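Local coordinates for 3',5'-cyclic-nucleotide phosphodiesterase 1 (Saccharomyces cerevisiae, PDB 4OJV), which belongs to the class-II phosphodiesterase family of the metallo-hydrolase clan and holds two zinc ions at the edge of its paired beta sheets, at residues A[19-25]-A[36-42]; A[121-126]-A[152-157]; A[125-129]-A[160-165]; A[203-209]-A[227-233]. The contacts are given in a common frame with arbitrary orientation. Residues are numbered along the deposited sequence.

Contact 1 (A[19-25]-A[36-42]); sequences GTQCFIL and IAVDGGA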
# COMPACT_ATOMS: atom_id res chain seq x y z
N GLY A 19 -0.31 -0.90 6.05
CA GLY A 19 0.32 -1.42 7.25
C GLY A 19 0.77 -2.85 7.11
O GLY A 19 0.83 -3.55 8.10
N THR A 20 1.10 -3.28 5.89
CA THR A 20 1.60 -4.64 5.69
C THR A 20 3.08 -4.73 6.11
O THR A 20 3.69 -3.74 6.49
CB THR A 20 1.32 -5.16 4.26
OG1 THR A 20 1.90 -4.28 3.32
CG2 THR A 20 -0.18 -5.26 4.00
N GLN A 21 3.62 -5.94 6.08
CA GLN A 21 4.79 -6.27 6.89
C GLN A 21 6.02 -5.41 6.66
O GLN A 21 6.57 -5.36 5.55
CB GLN A 21 5.15 -7.73 6.70
CG GLN A 21 6.33 -8.15 7.57
CD GLN A 21 6.31 -9.62 7.93
OE1 GLN A 21 5.35 -10.10 8.53
NE2 GLN A 21 7.38 -10.33 7.59
N CYS A 22 6.49 -4.75 7.72
CA CYS A 22 7.77 -4.05 7.71
C CYS A 22 8.19 -3.73 9.14
O CYS A 22 7.40 -3.16 9.91
CB CYS A 22 7.69 -2.75 6.92
SG CYS A 22 9.26 -1.83 6.90
N PHE A 23 9.43 -4.09 9.50
CA PHE A 23 9.98 -3.81 10.83
C PHE A 23 11.28 -3.06 10.66
O PHE A 23 12.10 -3.42 9.83
CB PHE A 23 10.22 -5.13 11.58
CG PHE A 23 9.07 -6.10 11.48
CD1 PHE A 23 7.83 -5.80 12.03
CD2 PHE A 23 9.22 -7.30 10.81
CE1 PHE A 23 6.77 -6.69 11.92
CE2 PHE A 23 8.17 -8.19 10.69
CZ PHE A 23 6.94 -7.89 11.25
N ILE A 24 11.46 -1.98 11.41
CA ILE A 24 12.72 -1.23 11.42
C ILE A 24 13.56 -1.68 12.61
O ILE A 24 13.03 -1.83 13.72
CB ILE A 24 12.46 0.29 11.49
CG1 ILE A 24 11.62 0.77 10.30
CG2 ILE A 24 13.76 1.08 11.63
CD1 ILE A 24 12.23 0.51 8.95
N LEU A 25 14.85 -1.87 12.39
CA LEU A 25 15.77 -2.28 13.45
C LEU A 25 16.90 -1.28 13.62
O LEU A 25 17.43 -0.76 12.63
CB LEU A 25 16.42 -3.62 13.11
CG LEU A 25 15.55 -4.79 12.68
CD1 LEU A 25 16.41 -6.01 12.36
CD2 LEU A 25 14.52 -5.13 13.74
N ILE A 36 17.89 -0.27 9.59
CA ILE A 36 17.65 -1.45 8.76
C ILE A 36 16.15 -1.68 8.69
O ILE A 36 15.45 -1.51 9.69
CB ILE A 36 18.32 -2.71 9.37
CG1 ILE A 36 19.84 -2.68 9.15
CG2 ILE A 36 17.67 -3.99 8.85
CD1 ILE A 36 20.57 -3.77 9.90
N ALA A 37 15.64 -2.09 7.53
CA ALA A 37 14.26 -2.57 7.41
C ALA A 37 14.26 -4.07 7.14
O ALA A 37 15.04 -4.56 6.32
CB ALA A 37 13.53 -1.83 6.29
N VAL A 38 13.39 -4.80 7.83
CA VAL A 38 13.06 -6.16 7.45
C VAL A 38 11.71 -6.12 6.78
O VAL A 38 10.71 -5.69 7.38
CB VAL A 38 13.07 -7.16 8.62
CG1 VAL A 38 12.85 -8.57 8.09
CG2 VAL A 38 14.39 -7.07 9.39
N ASP A 39 11.70 -6.57 5.53
CA ASP A 39 10.56 -6.41 4.64
C ASP A 39 10.25 -4.96 4.32
O ASP A 39 10.92 -4.03 4.80
CB ASP A 39 9.36 -7.27 5.07
CG ASP A 39 9.52 -8.71 4.61
OD1 ASP A 39 10.29 -8.93 3.64
OD2 ASP A 39 8.87 -9.61 5.19
N GLY A 40 9.24 -4.76 3.49
CA GLY A 40 9.06 -3.49 2.81
C GLY A 40 7.62 -3.21 2.49
O GLY A 40 7.32 -2.57 1.47
N GLY A 41 6.71 -3.63 3.36
CA GLY A 41 5.31 -3.22 3.29
C GLY A 41 5.21 -1.76 3.78
O GLY A 41 5.65 -0.84 3.09
N ALA A 42 4.63 -1.53 4.96
CA ALA A 42 4.54 -0.17 5.52
C ALA A 42 5.89 0.54 5.61
O ALA A 42 6.84 -0.05 6.10
CB ALA A 42 3.90 -0.24 6.89
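Leu25 lays its CD1 over Val38 CG2 at 3.7 Å and, less closely, over Ile36 CG2 at 4.2 Å, an apolar patch to which Phe23 adds CD2, 4.4 Å from Val38 CB. Ile24 and Ala37 pair on the opposite face, with Ile24 CD1 3.8 Å from Ala37 CB. They belong to an antiparallel beta hairpin, strands 22-27 and 35-38, inside the larger mixed sheet. Phe23 and Val38 exchange two hydrogen bonds (Phe23 N to Val38 O 2.9 Å, Val38 N to Phe23 O 2.8 Å), and Leu25 and Ile36 repeat the pattern.

Beyond Val38 the pairing turns irregular. Gly41 N donates to Gln21 O at 2.8 Å and Ala42 N to Thr20 O at 2.8 Å. A beta carbon on Gly41 would run into Thr20 C and Gln21 N, so glycine suits this close approach. Asp39 takes a hydrogen bond on OD2 from Gln21 NE2 (2.9 Å). The hairpin is thus apolar along its regular pairs and polar at the irregular end near the zinc site, where the buried Asp39 carboxylate joins Gln21 to the zinc ligand His133 and, through OD1, to the Thr127 backbone of the zinc-binding loop.

Contact 2 (A[121-126]-A[152-157]); sequences ITDYYI and KKTIWG
Strands 121-125 and 153-157 run parallel and extended, except at Thr122 (phi/psi -85/-35), with axes 4.7 Å apart and crossed at -20°. Asp123, Tyr124 and Tyr125 pair with Thr154, Ile155 and Trp156. Backbone hydrogen bonds join Thr154 N to Thr122 O (3.0 Å), Tyr124 N to Thr154 O (2.9 Å), Trp156 N to Tyr124 O (2.8 Å) and Ile126 N to Trp156 O (3.0 Å). They are the parallel strands of a beta-alpha-beta unit connected through helix 135-140, whose Leu137 packs on Tyr124, Ile126 and Ile155.

On one face Tyr125 and Trp156, both chi1 m with chi2 88°, form an offset stack (tyrosine and indole five-membered ring centroids 4.6 Å apart, planes at 8°). Trp156 NE1 thus reaches Asp123 OD1 (2.8 Å); Asp123 is also m, its OD2 hydrogen-bonded by Thr122 OG1 (2.7 Å, chi1 p) and Thr200. Opposite, Ile126 (m,m) CG1 meets Ile155 (m,t) CG2 at 3.7 Å. Lys153, m-t-t-m, runs along the Tyr124 ring edge (m, chi2 79°), its NZ weakly bonding Ile121 O (3.3 Å).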
# COMPACT_ATOMS: atom_id res chain seq x y z
N ILE A 121 17.09 4.85 6.21
CA ILE A 121 16.93 3.42 5.91
C ILE A 121 17.94 3.00 4.82
O ILE A 121 17.75 3.31 3.64
CB ILE A 121 15.47 3.09 5.55
CG1 ILE A 121 14.56 3.25 6.77
CG2 ILE A 121 15.36 1.65 5.08
CD1 ILE A 121 14.16 4.65 7.12
N THR A 122 19.04 2.37 5.24
CA THR A 122 20.18 2.04 4.37
C THR A 122 19.98 0.72 3.61
O THR A 122 20.41 0.56 2.46
CB THR A 122 21.51 1.92 5.17
OG1 THR A 122 21.42 0.90 6.19
CG2 THR A 122 21.91 3.26 5.80
N ASP A 123 19.31 -0.21 4.27
CA ASP A 123 19.32 -1.61 3.86
C ASP A 123 17.96 -2.21 4.18
O ASP A 123 17.45 -2.05 5.29
CB ASP A 123 20.39 -2.41 4.62
CG ASP A 123 21.83 -1.98 4.32
OD1 ASP A 123 22.36 -2.30 3.24
OD2 ASP A 123 22.44 -1.40 5.22
N TYR A 124 17.40 -2.93 3.22
CA TYR A 124 16.22 -3.76 3.42
C TYR A 124 16.63 -5.22 3.33
O TYR A 124 17.40 -5.58 2.43
CB TYR A 124 15.18 -3.52 2.33
CG TYR A 124 14.51 -2.18 2.29
CD1 TYR A 124 15.15 -1.07 1.74
CD2 TYR A 124 13.20 -2.02 2.75
CE1 TYR A 124 14.51 0.16 1.67
CE2 TYR A 124 12.55 -0.80 2.68
CZ TYR A 124 13.22 0.28 2.14
OH TYR A 124 12.58 1.50 2.03
N TYR A 125 16.09 -6.05 4.22
CA TYR A 125 16.24 -7.50 4.14
C TYR A 125 14.85 -8.05 3.86
O TYR A 125 13.98 -8.04 4.72
CB TYR A 125 16.84 -8.05 5.44
CG TYR A 125 18.26 -7.58 5.62
CD1 TYR A 125 18.54 -6.37 6.25
CD2 TYR A 125 19.33 -8.30 5.08
CE1 TYR A 125 19.85 -5.92 6.39
CE2 TYR A 125 20.63 -7.86 5.20
CZ TYR A 125 20.88 -6.66 5.85
OH TYR A 125 22.17 -6.21 5.98
N ILE A 126 14.64 -8.49 2.62
CA ILE A 126 13.32 -8.89 2.16
C ILE A 126 13.18 -10.40 2.28
O ILE A 126 14.09 -11.14 1.91
CB ILE A 126 13.07 -8.42 0.70
CG1 ILE A 126 13.26 -6.89 0.58
CG2 ILE A 126 11.69 -8.84 0.20
CD1 ILE A 126 12.34 -6.04 1.44
N LYS A 152 22.39 6.09 -0.30
CA LYS A 152 21.99 5.01 -1.20
C LYS A 152 21.34 3.87 -0.44
O LYS A 152 21.68 3.62 0.72
CB LYS A 152 23.19 4.49 -1.98
CG LYS A 152 23.91 5.55 -2.81
CD LYS A 152 24.93 4.93 -3.75
CE LYS A 152 25.57 6.00 -4.63
NZ LYS A 152 26.43 5.40 -5.69
N LYS A 153 20.42 3.17 -1.10
CA LYS A 153 19.72 2.03 -0.50
C LYS A 153 20.05 0.70 -1.19
O LYS A 153 20.19 0.63 -2.41
CB LYS A 153 18.21 2.23 -0.52
CG LYS A 153 17.69 3.45 0.24
CD LYS A 153 16.19 3.31 0.45
CE LYS A 153 15.47 4.64 0.61
NZ LYS A 153 15.62 5.21 1.97
N THR A 154 20.15 -0.34 -0.38
CA THR A 154 20.41 -1.69 -0.86
C THR A 154 19.29 -2.61 -0.40
O THR A 154 18.87 -2.57 0.77
CB THR A 154 21.77 -2.22 -0.36
OG1 THR A 154 22.80 -1.33 -0.78
CG2 THR A 154 22.06 -3.60 -0.93
N ILE A 155 18.79 -3.42 -1.33
CA ILE A 155 17.76 -4.42 -1.07
C ILE A 155 18.47 -5.78 -1.10
O ILE A 155 19.04 -6.16 -2.13
CB ILE A 155 16.66 -4.40 -2.15
CG1 ILE A 155 15.99 -3.03 -2.25
CG2 ILE A 155 15.64 -5.49 -1.88
CD1 ILE A 155 15.23 -2.81 -3.55
N TRP A 156 18.45 -6.47 0.04
CA TRP A 156 19.08 -7.78 0.20
C TRP A 156 18.05 -8.86 0.24
O TRP A 156 16.94 -8.68 0.77
CB TRP A 156 19.84 -7.84 1.51
CG TRP A 156 20.90 -6.80 1.70
CD1 TRP A 156 20.77 -5.53 2.24
CD2 TRP A 156 22.32 -6.95 1.40
NE1 TRP A 156 21.98 -4.90 2.29
CE2 TRP A 156 22.96 -5.69 1.80
CE3 TRP A 156 23.11 -7.96 0.86
CZ2 TRP A 156 24.32 -5.48 1.65
CZ3 TRP A 156 24.49 -7.74 0.72
CH2 TRP A 156 25.07 -6.52 1.10
N GLY A 157 18.41 -10.04 -0.25
CA GLY A 157 17.53 -11.20 -0.15
C GLY A 157 18.22 -12.44 -0.66
O GLY A 157 19.29 -12.36 -1.28
O HOH W 1 22.86 0.95 0.96

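Contact 3 (A[125-129]-A[160-165]); sequences YITHP and HTIDVL. With ZN (zinc ion), chain D.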
# COMPACT_ATOMS: atom_id res chain seq x y z
N TYR A 125 16.09 -6.05 4.22
CA TYR A 125 16.24 -7.50 4.14
C TYR A 125 14.85 -8.05 3.86
O TYR A 125 13.98 -8.04 4.72
CB TYR A 125 16.84 -8.05 5.44
CG TYR A 125 18.26 -7.58 5.62
CD1 TYR A 125 18.54 -6.37 6.25
CD2 TYR A 125 19.33 -8.30 5.08
CE1 TYR A 125 19.85 -5.92 6.39
CE2 TYR A 125 20.63 -7.86 5.20
CZ TYR A 125 20.88 -6.66 5.85
OH TYR A 125 22.17 -6.21 5.98
N ILE A 126 14.64 -8.49 2.62
CA ILE A 126 13.32 -8.89 2.16
C ILE A 126 13.18 -10.40 2.28
O ILE A 126 14.09 -11.14 1.91
CB ILE A 126 13.07 -8.42 0.70
CG1 ILE A 126 13.26 -6.89 0.58
CG2 ILE A 126 11.69 -8.84 0.20
CD1 ILE A 126 12.34 -6.04 1.44
N THR A 127 12.04 -10.84 2.83
CA THR A 127 11.85 -12.26 3.08
C THR A 127 11.33 -13.02 1.86
O THR A 127 11.69 -14.16 1.61
CB THR A 127 10.90 -12.50 4.28
OG1 THR A 127 9.58 -12.01 3.96
CG2 THR A 127 11.45 -11.85 5.56
N HIS A 128 10.43 -12.37 1.12
CA HIS A 128 9.88 -12.92 -0.11
C HIS A 128 9.23 -11.80 -0.87
O HIS A 128 8.91 -10.77 -0.28
CB HIS A 128 8.95 -14.12 0.13
CG HIS A 128 7.64 -13.79 0.82
ND1 HIS A 128 7.55 -13.27 2.08
CD2 HIS A 128 6.33 -13.98 0.38
CE1 HIS A 128 6.24 -13.15 2.42
NE2 HIS A 128 5.49 -13.59 1.39
N PRO A 129 9.03 -11.97 -2.19
CA PRO A 129 8.62 -10.84 -3.02
C PRO A 129 7.11 -10.69 -3.21
O PRO A 129 6.67 -9.94 -4.08
CB PRO A 129 9.32 -11.13 -4.34
CG PRO A 129 9.25 -12.63 -4.43
CD PRO A 129 9.47 -13.11 -3.01
N HIS A 160 15.64 -16.39 -4.47
CA HIS A 160 14.20 -16.52 -4.80
C HIS A 160 13.47 -15.19 -4.70
O HIS A 160 12.42 -14.99 -5.31
CB HIS A 160 13.51 -17.59 -3.94
CG HIS A 160 13.26 -17.16 -2.51
ND1 HIS A 160 14.08 -17.48 -1.50
CD2 HIS A 160 12.22 -16.41 -1.96
CE1 HIS A 160 13.59 -16.97 -0.35
NE2 HIS A 160 12.46 -16.31 -0.64
N THR A 161 14.03 -14.28 -3.91
CA THR A 161 13.50 -12.94 -3.77
C THR A 161 14.12 -12.00 -4.79
O THR A 161 13.42 -11.33 -5.54
CB THR A 161 13.74 -12.42 -2.35
OG1 THR A 161 12.99 -13.22 -1.43
CG2 THR A 161 13.32 -10.97 -2.21
N ILE A 162 15.45 -11.94 -4.84
CA ILE A 162 16.13 -10.95 -5.66
C ILE A 162 15.84 -11.13 -7.15
O ILE A 162 15.58 -10.16 -7.86
CB ILE A 162 17.65 -10.93 -5.37
CG1 ILE A 162 17.91 -10.48 -3.92
CG2 ILE A 162 18.39 -10.06 -6.39
CD1 ILE A 162 17.45 -9.07 -3.59
N ASP A 163 15.84 -12.38 -7.60
CA ASP A 163 15.59 -12.66 -9.02
C ASP A 163 14.20 -12.18 -9.43
O ASP A 163 14.00 -11.65 -10.52
CB ASP A 163 15.78 -14.15 -9.33
CG ASP A 163 17.22 -14.62 -9.18
OD1 ASP A 163 18.15 -13.78 -9.12
OD2 ASP A 163 17.42 -15.85 -9.13
N VAL A 164 13.23 -12.37 -8.53
CA VAL A 164 11.86 -11.94 -8.80
C VAL A 164 11.76 -10.42 -8.81
O VAL A 164 11.08 -9.85 -9.66
CB VAL A 164 10.89 -12.57 -7.78
CG1 VAL A 164 9.50 -11.95 -7.88
CG2 VAL A 164 10.82 -14.06 -8.03
N LEU A 165 12.43 -9.74 -7.88
CA LEU A 165 12.39 -8.28 -7.88
C LEU A 165 12.98 -7.71 -9.18
O LEU A 165 12.45 -6.75 -9.75
CB LEU A 165 13.11 -7.71 -6.65
CG LEU A 165 12.48 -8.04 -5.30
CD1 LEU A 165 13.28 -7.40 -4.18
CD2 LEU A 165 11.01 -7.63 -5.21
ZN ZN D . 3.38 -14.11 1.36
O HOH W 2 14.89 -13.49 0.67
O HOH W 3 2.65 -12.37 1.64
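Ile126 opens the contact, resting its CG2 on Thr161 CG2 at 3.6 Å. Its carbonyl accepts from Tyr228 OH and from one water held between the segments: water 2 donates to Ile126 O at 2.8 Å and lies 2.8 Å from Thr161 OG1, bridging loop and helix.

Thr127 follows, with its side chain pointing away from helix 159-169 and its carbonyl facing it. His160 NE2 donates to Thr127 O across 3.2 Å, reaching the loop edge-on. The hydroxyl of Thr127 works in the other direction: OG1 accepts from His128 ND1 at 3.0 Å, consistent with a proton on ND1, with NE2 directed at the metal.

His128 then binds zinc through NE2 at 2.2 Å, beside water 3, whose oxygen is 1.9 Å from the ion; His130, His213 and Asp244 complete the protein ligands. This is the first histidine of the HxHxDH motif, the metal-binding signature of the metallo-beta-lactamase fold, set in the loop after an interior strand of the sheet. Its own touch on the helix is slight, His128 CA lying 3.4 Å from Thr161 OG1.

Pro129 ends the segment by packing against the helix: CG meets Val164 CG1 at 3.5 Å and CB meets Leu165 CD2 at 4.0 Å. Leu173 of the second subunit also packs on Pro129, and Ile174 of the second subunit packs on Val164.

Contact 4 (A[203-209]-A[227-233]); sequences PWDVIPF and FYIFRDR
Two extended antiparallel strands, 204-209 and 227-232, lie with axes 4.5 Å apart and directions 162° from each other. Asp205 faces Arg231, Ile207 faces Ile229 and Phe209 faces Phe227 as hydrogen-bonded pairs; Ile207 N bonds Ile229 O and Ile229 N bonds Ile207 O, both at 2.9 Å, and the other two pairs follow suit. Trp204 with Asp232, Val206 with Phe230 and Pro208 with Tyr228 are non-hydrogen-bonded pairs. Arg233 N reaches Pro203 O at 3.1 Å.

On the face of the non-hydrogen-bonded pairs, Val206 (chi1 p) fills the hollow between two rings, CG2 lying 3.6 Å from Phe230 CE2 and 3.8 Å from Tyr228 CD1. Pro208 CB lodges against Tyr228 CE1 (3.7 Å), and Trp204 CE3 against Phe230 CD2 (4.1 Å). The strands form a long beta hairpin in the second mixed sheet. This face looks inward, where Phe230 meets Tyr125 edge-to-face and the Tyr228 hydroxyl bonds Ile126 O; the other packs against helix 256-267.

There Ile207 and Ile229, both m,t, sit side by side (CB to CB 4.1 Å), and Ile229 CD1 touches Phe209 CE1 at 3.7 Å. Toward the open end the face turns charged: Asp205 (chi1 m) OD2 takes Arg231 (t,t,p) NH2 at 3.0 Å and NE at 3.1 Å, while its OD1 takes Arg233 NH1 at 2.9 Å and a salt bridge from Lys198. Ile207 CD1 lies over a face of the Arg231 guanidinium.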
# COMPACT_ATOMS: atom_id res chain seq x y z
N PRO A 203 27.19 -3.19 14.08
CA PRO A 203 28.14 -4.28 14.33
C PRO A 203 27.39 -5.60 14.58
O PRO A 203 27.50 -6.21 15.65
CB PRO A 203 28.90 -3.80 15.57
CG PRO A 203 27.92 -2.94 16.29
CD PRO A 203 27.10 -2.26 15.22
N TRP A 204 26.62 -5.99 13.56
CA TRP A 204 25.73 -7.14 13.63
C TRP A 204 26.01 -8.13 12.54
O TRP A 204 26.41 -7.76 11.44
CB TRP A 204 24.28 -6.72 13.43
CG TRP A 204 23.68 -5.81 14.45
CD1 TRP A 204 24.24 -5.29 15.61
CD2 TRP A 204 22.33 -5.29 14.39
NE1 TRP A 204 23.33 -4.50 16.27
CE2 TRP A 204 22.15 -4.45 15.58
CE3 TRP A 204 21.27 -5.42 13.50
CZ2 TRP A 204 20.96 -3.79 15.84
CZ3 TRP A 204 20.07 -4.76 13.78
CH2 TRP A 204 19.93 -3.96 14.92
N ASP A 205 25.78 -9.40 12.84
CA ASP A 205 25.71 -10.44 11.82
C ASP A 205 24.27 -10.60 11.37
O ASP A 205 23.34 -10.43 12.16
CB ASP A 205 26.19 -11.79 12.38
CG ASP A 205 27.63 -11.78 12.84
OD1 ASP A 205 28.45 -11.01 12.30
OD2 ASP A 205 27.94 -12.58 13.74
N VAL A 206 24.10 -10.94 10.09
CA VAL A 206 22.81 -11.34 9.54
C VAL A 206 22.95 -12.73 8.94
O VAL A 206 23.89 -12.99 8.17
CB VAL A 206 22.25 -10.30 8.53
CG1 VAL A 206 23.19 -10.06 7.35
CG2 VAL A 206 20.86 -10.71 8.05
N ILE A 207 22.04 -13.62 9.30
CA ILE A 207 22.10 -15.02 8.87
C ILE A 207 20.72 -15.41 8.32
O ILE A 207 19.77 -15.52 9.08
CB ILE A 207 22.50 -15.99 10.02
CG1 ILE A 207 23.51 -15.34 10.99
CG2 ILE A 207 23.04 -17.28 9.43
CD1 ILE A 207 23.76 -16.13 12.26
N PRO A 208 20.62 -15.58 6.99
CA PRO A 208 19.33 -15.89 6.37
C PRO A 208 19.12 -17.39 6.13
O PRO A 208 20.07 -18.10 5.77
CB PRO A 208 19.42 -15.17 5.03
CG PRO A 208 20.87 -15.25 4.67
CD PRO A 208 21.64 -15.24 5.98
N PHE A 209 17.89 -17.85 6.33
CA PHE A 209 17.52 -19.25 6.14
C PHE A 209 16.26 -19.32 5.30
O PHE A 209 15.30 -18.58 5.55
CB PHE A 209 17.27 -19.91 7.49
CG PHE A 209 18.53 -20.09 8.29
CD1 PHE A 209 19.03 -19.05 9.06
CD2 PHE A 209 19.21 -21.31 8.28
CE1 PHE A 209 20.19 -19.20 9.79
CE2 PHE A 209 20.38 -21.46 9.01
CZ PHE A 209 20.87 -20.41 9.76
N PHE A 227 13.75 -16.65 6.90
CA PHE A 227 13.91 -16.22 8.28
C PHE A 227 15.27 -15.54 8.39
O PHE A 227 16.27 -16.05 7.85
CB PHE A 227 13.94 -17.43 9.21
CG PHE A 227 12.58 -18.04 9.53
CD1 PHE A 227 11.40 -17.70 8.86
CD2 PHE A 227 12.52 -19.03 10.51
CE1 PHE A 227 10.20 -18.31 9.20
CE2 PHE A 227 11.32 -19.64 10.84
CZ PHE A 227 10.16 -19.28 10.19
N TYR A 228 15.32 -14.40 9.07
CA TYR A 228 16.58 -13.70 9.31
C TYR A 228 16.94 -13.71 10.78
O TYR A 228 16.14 -13.30 11.62
CB TYR A 228 16.46 -12.25 8.86
CG TYR A 228 16.45 -12.04 7.37
CD1 TYR A 228 17.63 -12.10 6.63
CD2 TYR A 228 15.26 -11.75 6.68
CE1 TYR A 228 17.64 -11.89 5.26
CE2 TYR A 228 15.26 -11.55 5.32
CZ TYR A 228 16.45 -11.61 4.61
OH TYR A 228 16.49 -11.42 3.25
N ILE A 229 18.16 -14.15 11.08
CA ILE A 229 18.75 -13.95 12.40
C ILE A 229 19.63 -12.71 12.36
O ILE A 229 20.49 -12.59 11.49
CB ILE A 229 19.61 -15.15 12.86
CG1 ILE A 229 18.82 -16.46 12.76
CG2 ILE A 229 20.15 -14.91 14.28
CD1 ILE A 229 19.62 -17.70 13.07
N PHE A 230 19.40 -11.79 13.30
CA PHE A 230 20.31 -10.66 13.51
C PHE A 230 21.00 -10.85 14.85
O PHE A 230 20.34 -11.01 15.87
CB PHE A 230 19.57 -9.32 13.47
CG PHE A 230 18.98 -9.01 12.12
CD1 PHE A 230 17.69 -9.44 11.79
CD2 PHE A 230 19.72 -8.34 11.16
CE1 PHE A 230 17.16 -9.17 10.54
CE2 PHE A 230 19.19 -8.07 9.90
CZ PHE A 230 17.91 -8.50 9.60
N ARG A 231 22.33 -10.85 14.82
CA ARG A 231 23.12 -11.06 16.03
C ARG A 231 24.01 -9.86 16.31
O ARG A 231 24.82 -9.46 15.47
CB ARG A 231 23.97 -12.32 15.91
CG ARG A 231 24.93 -12.53 17.08
CD ARG A 231 25.54 -13.92 17.08
NE ARG A 231 26.28 -14.16 15.85
CZ ARG A 231 26.41 -15.34 15.25
NH1 ARG A 231 25.84 -16.42 15.78
NH2 ARG A 231 27.11 -15.43 14.13
N ASP A 232 23.86 -9.27 17.49
CA ASP A 232 24.77 -8.23 17.94
C ASP A 232 26.08 -8.90 18.36
O ASP A 232 26.08 -9.71 19.28
CB ASP A 232 24.19 -7.47 19.12
CG ASP A 232 25.14 -6.45 19.67
OD1 ASP A 232 25.62 -5.62 18.88
OD2 ASP A 232 25.42 -6.50 20.88
N ARG A 233 27.18 -8.57 17.69
CA ARG A 233 28.43 -9.28 17.95
C ARG A 233 28.99 -9.09 19.35
O ARG A 233 29.53 -10.03 19.93
CB ARG A 233 29.47 -8.98 16.88
CG ARG A 233 29.20 -9.74 15.60
CD ARG A 233 30.39 -9.68 14.66
NE ARG A 233 30.70 -8.30 14.29
CZ ARG A 233 30.13 -7.64 13.28
NH1 ARG A 233 29.21 -8.23 12.53
NH2 ARG A 233 30.49 -6.39 13.03
O HOH W 4 28.23 -5.60 18.36
O HOH W 5 24.44 -3.22 18.63

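Overall arrangement
From the N terminus, contact 1 closes first, joining the ends of a short hairpin loop in the first sheet. Contact 2 then closes the crossover that carries the zinc-binding loop and helix 135-140, setting strand 121-125 beside 35-38 and 153-157 beyond it. Contact 3 shares Tyr125 and Ile126 with it, so both start from one stretch, contact 3 closing a little later, at the helix that follows strand 153-157. Contact 4 follows in series as a hairpin of the second sheet. Its Phe230 packs on Val38 and Leu25 of contact 1, and its Tyr228 bonds Ile126, tying the two sheets of the alpha-beta-beta-alpha sandwich together.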